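Local structure of putative pachytene checkpoint protein 2 (Caenorhabditis elegans, 4XGU) at residues Ile11-Ile17 / Asn94-Leu100; Lys99-Pro105 / Trp125-Glu131. The protein is an AAA+ ATPase and protein remodeler that binds and hydrolyses ATP and probably acts in chromosome recombination during meiosis. All coordinates share one frame. Residue numbers count along the deposited sequence, not the author numbering.

The two contacts follow one another along the chain and meet at Lys99 and Leu100, which belong to both; their centres lie about 15 Å apart. Contact 1 pairs strands 12-16 and 95-98 in the three-stranded sheet of the Pch2 N-terminal domain. Contact 2 begins where strand 95-98 ends, and its segment 99-105 runs over to strand 106-107, at the edge of the larger AAA+ sheet. Tyr98 CD2 of contact 1 packs 3.8 Å from Pro128 CG of contact 2, and helix 185-199 is touched by side chains from both. The N-terminal domain is therefore joined to the ATPase core by packing as well as by the connecting chain.

Contact 1: residues Ile11-Ile17 / Asn94-Leu100; sequences IHAEIRI and NIHVYKL
A buried parallel strand pair joins Ile11-Ile17 to Asn94-Leu100 in the three-stranded sheet of the Pch2 N-terminal domain, strand 12-16 lying between 95-98 and the antiparallel 68-72. The segment axes approach to 4.7 Å at 15°. Register sets Ala13 beside Ile95, Glu14 by His96, Ile15 by Val97 and Arg16 by Tyr98. His96 N donates to Ala13 O (2.7 Å), Ile15 N to His96 O (2.8 Å), Tyr98 N to Ile15 O (2.9 Å) and Ile17 N to Tyr98 O (2.9 Å); Ala13 N to Asn94 O is weak (3.3 Å). Ala13, Ile15, Ile95 and Val97, small or beta-branched, suit an apolar face: Ala13 CB packs 3.6 Å from Ile95 CG2, and Ile15 and Ile95 meet helix 30-41. On the other face Arg16 CB lies over the Tyr98 ring (chi1 p), 4.0 Å from its centroid (CH-pi); Arg16 salt-bridges Asp133, and Glu14 is hydrogen-bonded to His195. Within this mixed sheet, the Glu14, His96 and Tyr98 face rests on helix 185-199 of the AAA+ core.

Contact 2: residues Lys99-Pro105 / Trp125-Glu131; sequences KLHKDGP and WQLPCVE
His101 N donates to Pro128 O at 2.9 Å, the strongest polar link between Lys99-Pro105 and Trp125-Glu131. Two weak bonds flank it: Val130 N to His101 O (3.2 Å) and His101 NE2 to Leu127 O (3.3 Å). Together the backbone bonds make a single bridge, with the CA atoms of His101 and Cys129 4.8 Å apart; Leu100 CA also approaches Pro128 O (3.1 Å). The peptide before Pro128 is cis, which turns the chain sharply between Leu127 and Cys129. The flat imidazole of His101 suits its place: one edge addresses Leu127 O while a face receives Gln126 CG, 3.6 Å from the ring centroid in a CH-pi contact.

Leu100 CD1 lies 4.0 Å from Val130 CG1, and the aliphatic base of Lys102 meets the same methyl (CB to CG1, 3.5 Å). Gly104, at phi/psi 85/172, adopts angles at which a CB would strike the preceding carbonyl oxygen, and it leads into Pro105. The Pro105 ring lies over one face of the Trp125 indole (chi1 m, chi2 92°) in a CH-pi contact, its CB 3.8 Å from the centroid of the six-membered ring. Trp125 NE1 is hydrogen-bonded to Glu211 OE1, and Leu127, whose CA-to-CB bond points away from Lys99-Pro105, touches helix 185-199. Trp125 and Leu127 bond through their backbones to Met209 and Ser207 of the antiparallel strand 206-212. The arrangement thus lays the connection from the N-terminal domain along the edge of the AAA+ sheet, beside strand 123-127, where the Trp125 side chain is about 8 Å from that of Thr186, a predicted ATP-binding residue.

Contact 1: residues Ile11-Ile17 / Asn94-Leu100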
ATOM      1  N   ILE B  11       9.860  56.394  -3.547  1.00 94.13           N
ATOM      2  CA  ILE B  11       9.104  56.237  -2.318  1.00 84.78           C
ATOM      3  C   ILE B  11       7.633  56.456  -2.633  1.00 74.62           C
ATOM      4  O   ILE B  11       7.288  57.330  -3.428  1.00 74.74           O
ATOM      5  CB  ILE B  11       9.560  57.224  -1.228  1.00 96.93           C
ATOM      6  CG1 ILE B  11      11.083  57.233  -1.116  1.00 99.25           C
ATOM      7  CG2 ILE B  11       8.931  56.868   0.109  1.00106.35           C
ATOM      8  CD1 ILE B  11      11.605  58.127  -0.017  1.00 97.54           C
ATOM      9  N   HIS B  12       6.766  55.662  -2.014  1.00 68.03           N
ATOM     10  CA  HIS B  12       5.341  55.744  -2.291  1.00 64.25           C
ATOM     11  C   HIS B  12       4.575  56.373  -1.134  1.00 58.59           C
ATOM     12  O   HIS B  12       5.059  56.423  -0.002  1.00 59.02           O
ATOM     13  CB  HIS B  12       4.781  54.354  -2.595  1.00 70.58           C
ATOM     14  CG  HIS B  12       5.380  53.714  -3.807  1.00 83.39           C
ATOM     15  ND1 HIS B  12       4.742  53.697  -5.032  1.00 90.15           N
ATOM     16  CD2 HIS B  12       6.556  53.072  -3.988  1.00 87.38           C
ATOM     17  CE1 HIS B  12       5.502  53.070  -5.911  1.00 93.10           C
ATOM     18  NE2 HIS B  12       6.609  52.681  -5.305  1.00 91.67           N
ATOM     19  N   ALA B  13       3.374  56.855  -1.428  1.00 50.69           N
ATOM     20  CA  ALA B  13       2.505  57.380  -0.391  1.00 54.93           C
ATOM     21  C   ALA B  13       1.061  56.950  -0.629  1.00 62.57           C
ATOM     22  O   ALA B  13       0.509  57.149  -1.712  1.00 67.10           O
ATOM     23  CB  ALA B  13       2.609  58.893  -0.321  1.00 55.35           C
ATOM     24  N   GLU B  14       0.461  56.347   0.391  1.00 56.83           N
ATOM     25  CA  GLU B  14      -0.930  55.928   0.334  1.00 59.61           C
ATOM     26  C   GLU B  14      -1.751  56.844   1.222  1.00 60.45           C
ATOM     27  O   GLU B  14      -1.417  57.046   2.386  1.00 58.88           O
ATOM     28  CB  GLU B  14      -1.080  54.472   0.776  1.00 65.62           C
ATOM     29  CG  GLU B  14      -0.154  53.508   0.049  1.00 79.28           C
ATOM     30  CD  GLU B  14      -0.098  52.138   0.702  1.00 89.87           C
ATOM     31  OE1 GLU B  14      -0.921  51.875   1.606  1.00 96.36           O
ATOM     32  OE2 GLU B  14       0.771  51.325   0.312  1.00 87.17           O
ATOM     33  N   ILE B  15      -2.818  57.410   0.669  1.00 58.42           N
ATOM     34  CA  ILE B  15      -3.648  58.343   1.416  1.00 50.01           C
ATOM     35  C   ILE B  15      -5.111  57.923   1.388  1.00 54.37           C
ATOM     36  O   ILE B  15      -5.716  57.822   0.322  1.00 65.66           O
ATOM     37  CB  ILE B  15      -3.524  59.769   0.855  1.00 54.29           C
ATOM     38  CG1 ILE B  15      -2.072  60.247   0.931  1.00 54.01           C
ATOM     39  CG2 ILE B  15      -4.439  60.721   1.607  1.00 51.80           C
ATOM     40  CD1 ILE B  15      -1.851  61.617   0.320  1.00 51.26           C
ATOM     41  N   ARG B  16      -5.676  57.676   2.564  1.00 47.71           N
ATOM     42  CA  ARG B  16      -7.085  57.320   2.670  1.00 49.18           C
ATOM     43  C   ARG B  16      -7.952  58.563   2.846  1.00 55.27           C
ATOM     44  O   ARG B  16      -7.838  59.270   3.849  1.00 62.01           O
ATOM     45  CB  ARG B  16      -7.316  56.359   3.838  1.00 55.54           C
ATOM     46  CG  ARG B  16      -8.733  55.814   3.912  1.00 62.58           C
ATOM     47  CD  ARG B  16      -9.168  55.574   5.345  1.00 66.86           C
ATOM     48  NE  ARG B  16      -8.207  54.768   6.091  1.00 76.52           N
ATOM     49  CZ  ARG B  16      -8.305  54.516   7.391  1.00 83.80           C
ATOM     50  NH1 ARG B  16      -9.323  55.006   8.086  1.00 82.45           N
ATOM     51  NH2 ARG B  16      -7.389  53.776   7.999  1.00 89.38           N
ATOM     52  N   ILE B  17      -8.819  58.826   1.873  1.00 54.00           N
ATOM     53  CA  ILE B  17      -9.768  59.931   1.976  1.00 56.11           C
ATOM     54  C   ILE B  17     -11.110  59.473   2.534  1.00 66.98           C
ATOM     55  O   ILE B  17     -11.355  58.275   2.692  1.00 72.71           O
ATOM     56  CB  ILE B  17     -10.014  60.603   0.617  1.00 54.64           C
ATOM     57  CG1 ILE B  17     -10.232  59.544  -0.464  1.00 49.30           C
ATOM     58  CG2 ILE B  17      -8.858  61.517   0.255  1.00 54.78           C
ATOM     59  CD1 ILE B  17     -10.421  60.119  -1.846  1.00 46.17           C
ATOM     60  N   ASN B  94       3.596  58.054  -7.777  1.00 79.87           N
ATOM     61  CA  ASN B  94       3.733  56.994  -6.787  1.00 74.11           C
ATOM     62  C   ASN B  94       2.825  57.212  -5.589  1.00 74.74           C
ATOM     63  O   ASN B  94       2.796  56.395  -4.669  1.00 84.30           O
ATOM     64  CB  ASN B  94       5.179  56.884  -6.310  1.00 78.35           C
ATOM     65  CG  ASN B  94       6.164  56.817  -7.451  1.00 85.31           C
ATOM     66  OD1 ASN B  94       6.432  55.747  -7.995  1.00 88.33           O
ATOM     67  ND2 ASN B  94       6.719  57.965  -7.818  1.00 92.72           N
ATOM     68  N   ILE B  95       2.091  58.318  -5.593  1.00 65.65           N
ATOM     69  CA  ILE B  95       1.194  58.607  -4.485  1.00 68.60           C
ATOM     70  C   ILE B  95      -0.240  58.249  -4.857  1.00 64.32           C
ATOM     71  O   ILE B  95      -0.789  58.736  -5.846  1.00 63.41           O
ATOM     72  CB  ILE B  95       1.299  60.084  -4.042  1.00 75.65           C
ATOM     73  CG1 ILE B  95       0.976  61.041  -5.185  1.00 82.76           C
ATOM     74  CG2 ILE B  95       2.702  60.378  -3.561  1.00 82.87           C
ATOM     75  CD1 ILE B  95       1.177  62.493  -4.813  1.00 83.82           C
ATOM     76  N   HIS B  96      -0.839  57.366  -4.065  1.00 64.72           N
ATOM     77  CA  HIS B  96      -2.159  56.848  -4.393  1.00 72.16           C
ATOM     78  C   HIS B  96      -3.190  57.203  -3.339  1.00 73.92           C
ATOM     79  O   HIS B  96      -2.961  57.058  -2.137  1.00 72.43           O
ATOM     80  CB  HIS B  96      -2.112  55.336  -4.575  1.00 73.27           C
ATOM     81  CG  HIS B  96      -0.997  54.872  -5.455  1.00 77.33           C
ATOM     82  ND1 HIS B  96       0.217  54.454  -4.955  1.00 82.21           N
ATOM     83  CD2 HIS B  96      -0.906  54.770  -6.802  1.00 80.45           C
ATOM     84  CE1 HIS B  96       1.007  54.109  -5.957  1.00 86.82           C
ATOM     85  NE2 HIS B  96       0.350  54.292  -7.087  1.00 86.67           N
ATOM     86  N   VAL B  97      -4.336  57.661  -3.813  1.00 74.26           N
ATOM     87  CA  VAL B  97      -5.415  58.057  -2.939  1.00 71.97           C
ATOM     88  C   VAL B  97      -6.524  57.010  -3.051  1.00 69.26           C
ATOM     89  O   VAL B  97      -6.812  56.520  -4.142  1.00 74.02           O
ATOM     90  CB  VAL B  97      -5.916  59.450  -3.309  1.00 80.15           C
ATOM     91  CG1 VAL B  97      -6.810  60.008  -2.224  1.00 88.78           C
ATOM     92  CG2 VAL B  97      -4.716  60.411  -3.553  1.00 48.18           C
ATOM     93  N   TYR B  98      -7.126  56.653  -1.920  1.00 57.86           N
ATOM     94  CA  TYR B  98      -8.067  55.539  -1.889  1.00 56.69           C
ATOM     95  C   TYR B  98      -9.112  55.694  -0.788  1.00 63.03           C
ATOM     96  O   TYR B  98      -8.920  56.448   0.164  1.00 72.52           O
ATOM     97  CB  TYR B  98      -7.318  54.219  -1.700  1.00 51.65           C
ATOM     98  CG  TYR B  98      -6.699  54.069  -0.325  1.00 52.43           C
ATOM     99  CD1 TYR B  98      -5.501  54.698  -0.005  1.00 60.90           C
ATOM    100  CD2 TYR B  98      -7.307  53.294   0.648  1.00 58.65           C
ATOM    101  CE1 TYR B  98      -4.930  54.562   1.253  1.00 58.24           C
ATOM    102  CE2 TYR B  98      -6.747  53.153   1.907  1.00 63.20           C
ATOM    103  CZ  TYR B  98      -5.559  53.789   2.204  1.00 63.09           C
ATOM    104  OH  TYR B  98      -5.003  53.648   3.456  1.00 59.89           O
ATOM    105  N   LYS B  99     -10.217  54.971  -0.931  1.00 62.23           N
ATOM    106  CA  LYS B  99     -11.221  54.859   0.122  1.00 63.07           C
ATOM    107  C   LYS B  99     -11.539  53.375   0.293  1.00 67.52           C
ATOM    108  O   LYS B  99     -11.770  52.682  -0.692  1.00 78.44           O
ATOM    109  CB  LYS B  99     -12.474  55.672  -0.228  1.00 70.93           C
ATOM    110  CG  LYS B  99     -13.086  55.329  -1.581  1.00 81.39           C
ATOM    111  CD  LYS B  99     -14.391  56.067  -1.811  1.00 88.68           C
ATOM    112  CE  LYS B  99     -14.193  57.568  -1.724  1.00 86.21           C
ATOM    113  NZ  LYS B  99     -15.470  58.301  -1.915  1.00 86.40           N
ATOM    114  N   LEU B 100     -11.526  52.877   1.526  1.00 66.14           N
ATOM    115  CA  LEU B 100     -11.721  51.451   1.774  1.00 74.94           C
ATOM    116  C   LEU B 100     -13.185  51.071   1.792  1.00 82.64           C
ATOM    117  O   LEU B 100     -14.018  51.832   2.281  1.00 84.29           O
ATOM    118  CB  LEU B 100     -11.078  51.035   3.100  1.00 71.05           C
ATOM    119  CG  LEU B 100     -10.918  52.009   4.264  1.00 72.53           C
ATOM    120  CD1 LEU B 100     -12.222  52.301   5.037  1.00 85.99           C
ATOM    121  CD2 LEU B 100      -9.802  51.514   5.149  1.00 64.51           C
TER

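Contact 2: residues Lys99-Pro105 / Trp125-Glu131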
ATOM      1  N   LYS B  99     -10.217  54.971  -0.931  1.00 62.23           N
ATOM      2  CA  LYS B  99     -11.221  54.859   0.122  1.00 63.07           C
ATOM      3  C   LYS B  99     -11.539  53.375   0.293  1.00 67.52           C
ATOM      4  O   LYS B  99     -11.770  52.682  -0.692  1.00 78.44           O
ATOM      5  CB  LYS B  99     -12.474  55.672  -0.228  1.00 70.93           C
ATOM      6  CG  LYS B  99     -13.086  55.329  -1.581  1.00 81.39           C
ATOM      7  CD  LYS B  99     -14.391  56.067  -1.811  1.00 88.68           C
ATOM      8  CE  LYS B  99     -14.193  57.568  -1.724  1.00 86.21           C
ATOM      9  NZ  LYS B  99     -15.470  58.301  -1.915  1.00 86.40           N
ATOM     10  N   LEU B 100     -11.526  52.877   1.526  1.00 66.14           N
ATOM     11  CA  LEU B 100     -11.721  51.451   1.774  1.00 74.94           C
ATOM     12  C   LEU B 100     -13.185  51.071   1.792  1.00 82.64           C
ATOM     13  O   LEU B 100     -14.018  51.832   2.281  1.00 84.29           O
ATOM     14  CB  LEU B 100     -11.078  51.035   3.100  1.00 71.05           C
ATOM     15  CG  LEU B 100     -10.918  52.009   4.264  1.00 72.53           C
ATOM     16  CD1 LEU B 100     -12.222  52.301   5.037  1.00 85.99           C
ATOM     17  CD2 LEU B 100      -9.802  51.514   5.149  1.00 64.51           C
ATOM     18  N   HIS B 101     -13.491  49.884   1.278  1.00 83.54           N
ATOM     19  CA  HIS B 101     -14.860  49.400   1.288  1.00 91.05           C
ATOM     20  C   HIS B 101     -15.146  48.742   2.630  1.00 91.92           C
ATOM     21  O   HIS B 101     -14.284  48.054   3.182  1.00 91.82           O
ATOM     22  CB  HIS B 101     -15.106  48.411   0.146  1.00 93.80           C
ATOM     23  CG  HIS B 101     -14.279  48.674  -1.075  1.00 85.40           C
ATOM     24  ND1 HIS B 101     -14.736  49.419  -2.142  1.00 83.08           N
ATOM     25  CD2 HIS B 101     -13.025  48.286  -1.400  1.00 82.18           C
ATOM     26  CE1 HIS B 101     -13.794  49.483  -3.067  1.00 80.88           C
ATOM     27  NE2 HIS B 101     -12.746  48.802  -2.641  1.00 80.81           N
ATOM     28  N   LYS B 102     -16.348  48.957   3.157  1.00 92.77           N
ATOM     29  CA  LYS B 102     -16.757  48.341   4.420  1.00 91.59           C
ATOM     30  C   LYS B 102     -17.812  47.278   4.180  1.00 99.85           C
ATOM     31  O   LYS B 102     -18.450  46.790   5.116  1.00102.54           O
ATOM     32  CB  LYS B 102     -17.281  49.394   5.403  1.00 89.39           C
ATOM     33  CG  LYS B 102     -17.663  50.722   4.777  1.00 88.08           C
ATOM     34  CD  LYS B 102     -17.552  51.840   5.801  1.00 88.66           C
ATOM     35  CE  LYS B 102     -16.128  51.949   6.325  1.00 88.11           C
ATOM     36  NZ  LYS B 102     -16.007  52.922   7.447  1.00 87.88           N
ATOM     37  N   ASP B 103     -17.977  46.928   2.908  1.00108.41           N
ATOM     38  CA  ASP B 103     -18.978  45.967   2.468  1.00115.43           C
ATOM     39  C   ASP B 103     -18.855  44.637   3.207  1.00110.58           C
ATOM     40  O   ASP B 103     -19.846  43.938   3.414  1.00106.91           O
ATOM     41  CB  ASP B 103     -18.848  45.743   0.959  1.00123.49           C
ATOM     42  CG  ASP B 103     -18.600  47.033   0.193  1.00126.46           C
ATOM     43  OD1 ASP B 103     -18.447  48.096   0.835  1.00123.74           O
ATOM     44  OD2 ASP B 103     -18.544  46.978  -1.052  1.00129.66           O
ATOM     45  N   GLY B 104     -17.632  44.300   3.606  1.00110.84           N
ATOM     46  CA  GLY B 104     -17.378  43.086   4.358  1.00111.46           C
ATOM     47  C   GLY B 104     -17.208  41.868   3.472  1.00110.83           C
ATOM     48  O   GLY B 104     -17.430  41.939   2.263  1.00116.52           O
ATOM     49  N   PRO B 105     -16.809  40.738   4.073  1.00102.73           N
ATOM     50  CA  PRO B 105     -16.624  39.479   3.342  1.00 97.40           C
ATOM     51  C   PRO B 105     -17.949  38.881   2.882  1.00102.00           C
ATOM     52  O   PRO B 105     -18.965  39.045   3.555  1.00103.09           O
ATOM     53  CB  PRO B 105     -15.946  38.574   4.373  1.00 94.53           C
ATOM     54  CG  PRO B 105     -16.400  39.104   5.686  1.00 99.08           C
ATOM     55  CD  PRO B 105     -16.501  40.594   5.507  1.00 99.69           C
ATOM     56  N   TRP B 125     -13.174  39.004  -0.628  1.00 70.28           N
ATOM     57  CA  TRP B 125     -12.845  40.275   0.006  1.00 68.17           C
ATOM     58  C   TRP B 125     -12.716  41.386  -1.029  1.00 66.60           C
ATOM     59  O   TRP B 125     -12.062  41.219  -2.057  1.00 75.61           O
ATOM     60  CB  TRP B 125     -11.545  40.165   0.804  1.00 69.66           C
ATOM     61  CG  TRP B 125     -11.617  39.242   1.977  1.00 67.37           C
ATOM     62  CD1 TRP B 125     -11.307  37.914   1.998  1.00 71.13           C
ATOM     63  CD2 TRP B 125     -12.008  39.585   3.308  1.00 65.04           C
ATOM     64  NE1 TRP B 125     -11.488  37.405   3.262  1.00 71.06           N
ATOM     65  CE2 TRP B 125     -11.918  38.412   4.085  1.00 69.17           C
ATOM     66  CE3 TRP B 125     -12.430  40.768   3.920  1.00 70.24           C
ATOM     67  CZ2 TRP B 125     -12.236  38.388   5.441  1.00 78.57           C
ATOM     68  CZ3 TRP B 125     -12.746  40.744   5.267  1.00 79.89           C
ATOM     69  CH2 TRP B 125     -12.647  39.562   6.014  1.00 81.37           C
ATOM     70  N   GLN B 126     -13.345  42.519  -0.746  1.00 61.88           N
ATOM     71  CA  GLN B 126     -13.241  43.694  -1.602  1.00 58.70           C
ATOM     72  C   GLN B 126     -12.058  44.550  -1.155  1.00 64.27           C
ATOM     73  O   GLN B 126     -12.035  45.042  -0.027  1.00 71.95           O
ATOM     74  CB  GLN B 126     -14.543  44.499  -1.550  1.00 70.90           C
ATOM     75  CG  GLN B 126     -14.683  45.550  -2.635  1.00 83.87           C
ATOM     76  CD  GLN B 126     -14.839  44.943  -4.013  1.00 94.03           C
ATOM     77  OE1 GLN B 126     -15.383  43.849  -4.163  1.00 99.44           O
ATOM     78  NE2 GLN B 126     -14.353  45.648  -5.029  1.00 94.20           N
ATOM     79  N   LEU B 127     -11.074  44.733  -2.032  1.00 61.21           N
ATOM     80  CA  LEU B 127      -9.841  45.423  -1.647  1.00 59.67           C
ATOM     81  C   LEU B 127      -9.752  46.858  -2.159  1.00 63.22           C
ATOM     82  O   LEU B 127     -10.043  47.124  -3.328  1.00 67.82           O
ATOM     83  CB  LEU B 127      -8.625  44.641  -2.139  1.00 63.04           C
ATOM     84  CG  LEU B 127      -8.436  43.258  -1.520  1.00 62.11           C
ATOM     85  CD1 LEU B 127      -7.088  42.679  -1.927  1.00 64.31           C
ATOM     86  CD2 LEU B 127      -8.566  43.335  -0.009  1.00 56.78           C
ATOM     87  N   PRO B 128      -9.316  47.788  -1.291  1.00 56.14           N
ATOM     88  CA  PRO B 128      -8.935  47.547   0.110  1.00 53.54           C
ATOM     89  C   PRO B 128     -10.108  47.636   1.087  1.00 56.06           C
ATOM     90  O   PRO B 128     -10.958  48.513   0.948  1.00 63.77           O
ATOM     91  CB  PRO B 128      -7.928  48.660   0.388  1.00 52.69           C
ATOM     92  CG  PRO B 128      -8.361  49.774  -0.498  1.00 57.39           C
ATOM     93  CD  PRO B 128      -8.944  49.142  -1.736  1.00 55.84           C
ATOM     94  N   CYS B 129     -10.145  46.739   2.068  1.00 58.59           N
ATOM     95  CA  CYS B 129     -11.255  46.677   3.022  1.00 63.32           C
ATOM     96  C   CYS B 129     -10.888  47.197   4.398  1.00 65.51           C
ATOM     97  O   CYS B 129      -9.717  47.369   4.704  1.00 69.30           O
ATOM     98  CB  CYS B 129     -11.768  45.241   3.160  1.00 61.90           C
ATOM     99  SG  CYS B 129     -10.507  44.048   3.639  1.00 71.52           S
ATOM    100  N   VAL B 130     -11.892  47.409   5.244  1.00 68.14           N
ATOM    101  CA  VAL B 130     -11.640  47.951   6.578  1.00 66.44           C
ATOM    102  C   VAL B 130     -10.868  46.973   7.443  1.00 69.55           C
ATOM    103  O   VAL B 130     -10.140  47.394   8.328  1.00 78.21           O
ATOM    104  CB  VAL B 130     -12.947  48.355   7.308  1.00 72.51           C
ATOM    105  CG1 VAL B 130     -13.897  48.967   6.380  1.00 67.67           C
ATOM    106  CG2 VAL B 130     -13.633  47.172   7.951  1.00 77.79           C
ATOM    107  N   GLU B 131     -10.986  45.681   7.150  1.00 67.69           N
ATOM    108  CA  GLU B 131     -10.473  44.651   8.040  1.00 66.81           C
ATOM    109  C   GLU B 131      -8.967  44.468   7.919  1.00 71.98           C
ATOM    110  O   GLU B 131      -8.306  44.061   8.871  1.00 82.26           O
ATOM    111  CB  GLU B 131     -11.185  43.324   7.773  1.00 69.35           C
ATOM    112  CG  GLU B 131     -12.659  43.303   8.174  1.00 76.32           C
ATOM    113  CD  GLU B 131     -13.584  43.881   7.112  1.00 81.27           C
ATOM    114  OE1 GLU B 131     -13.080  44.416   6.103  1.00 84.75           O
ATOM    115  OE2 GLU B 131     -14.820  43.791   7.284  1.00 80.37           O
TER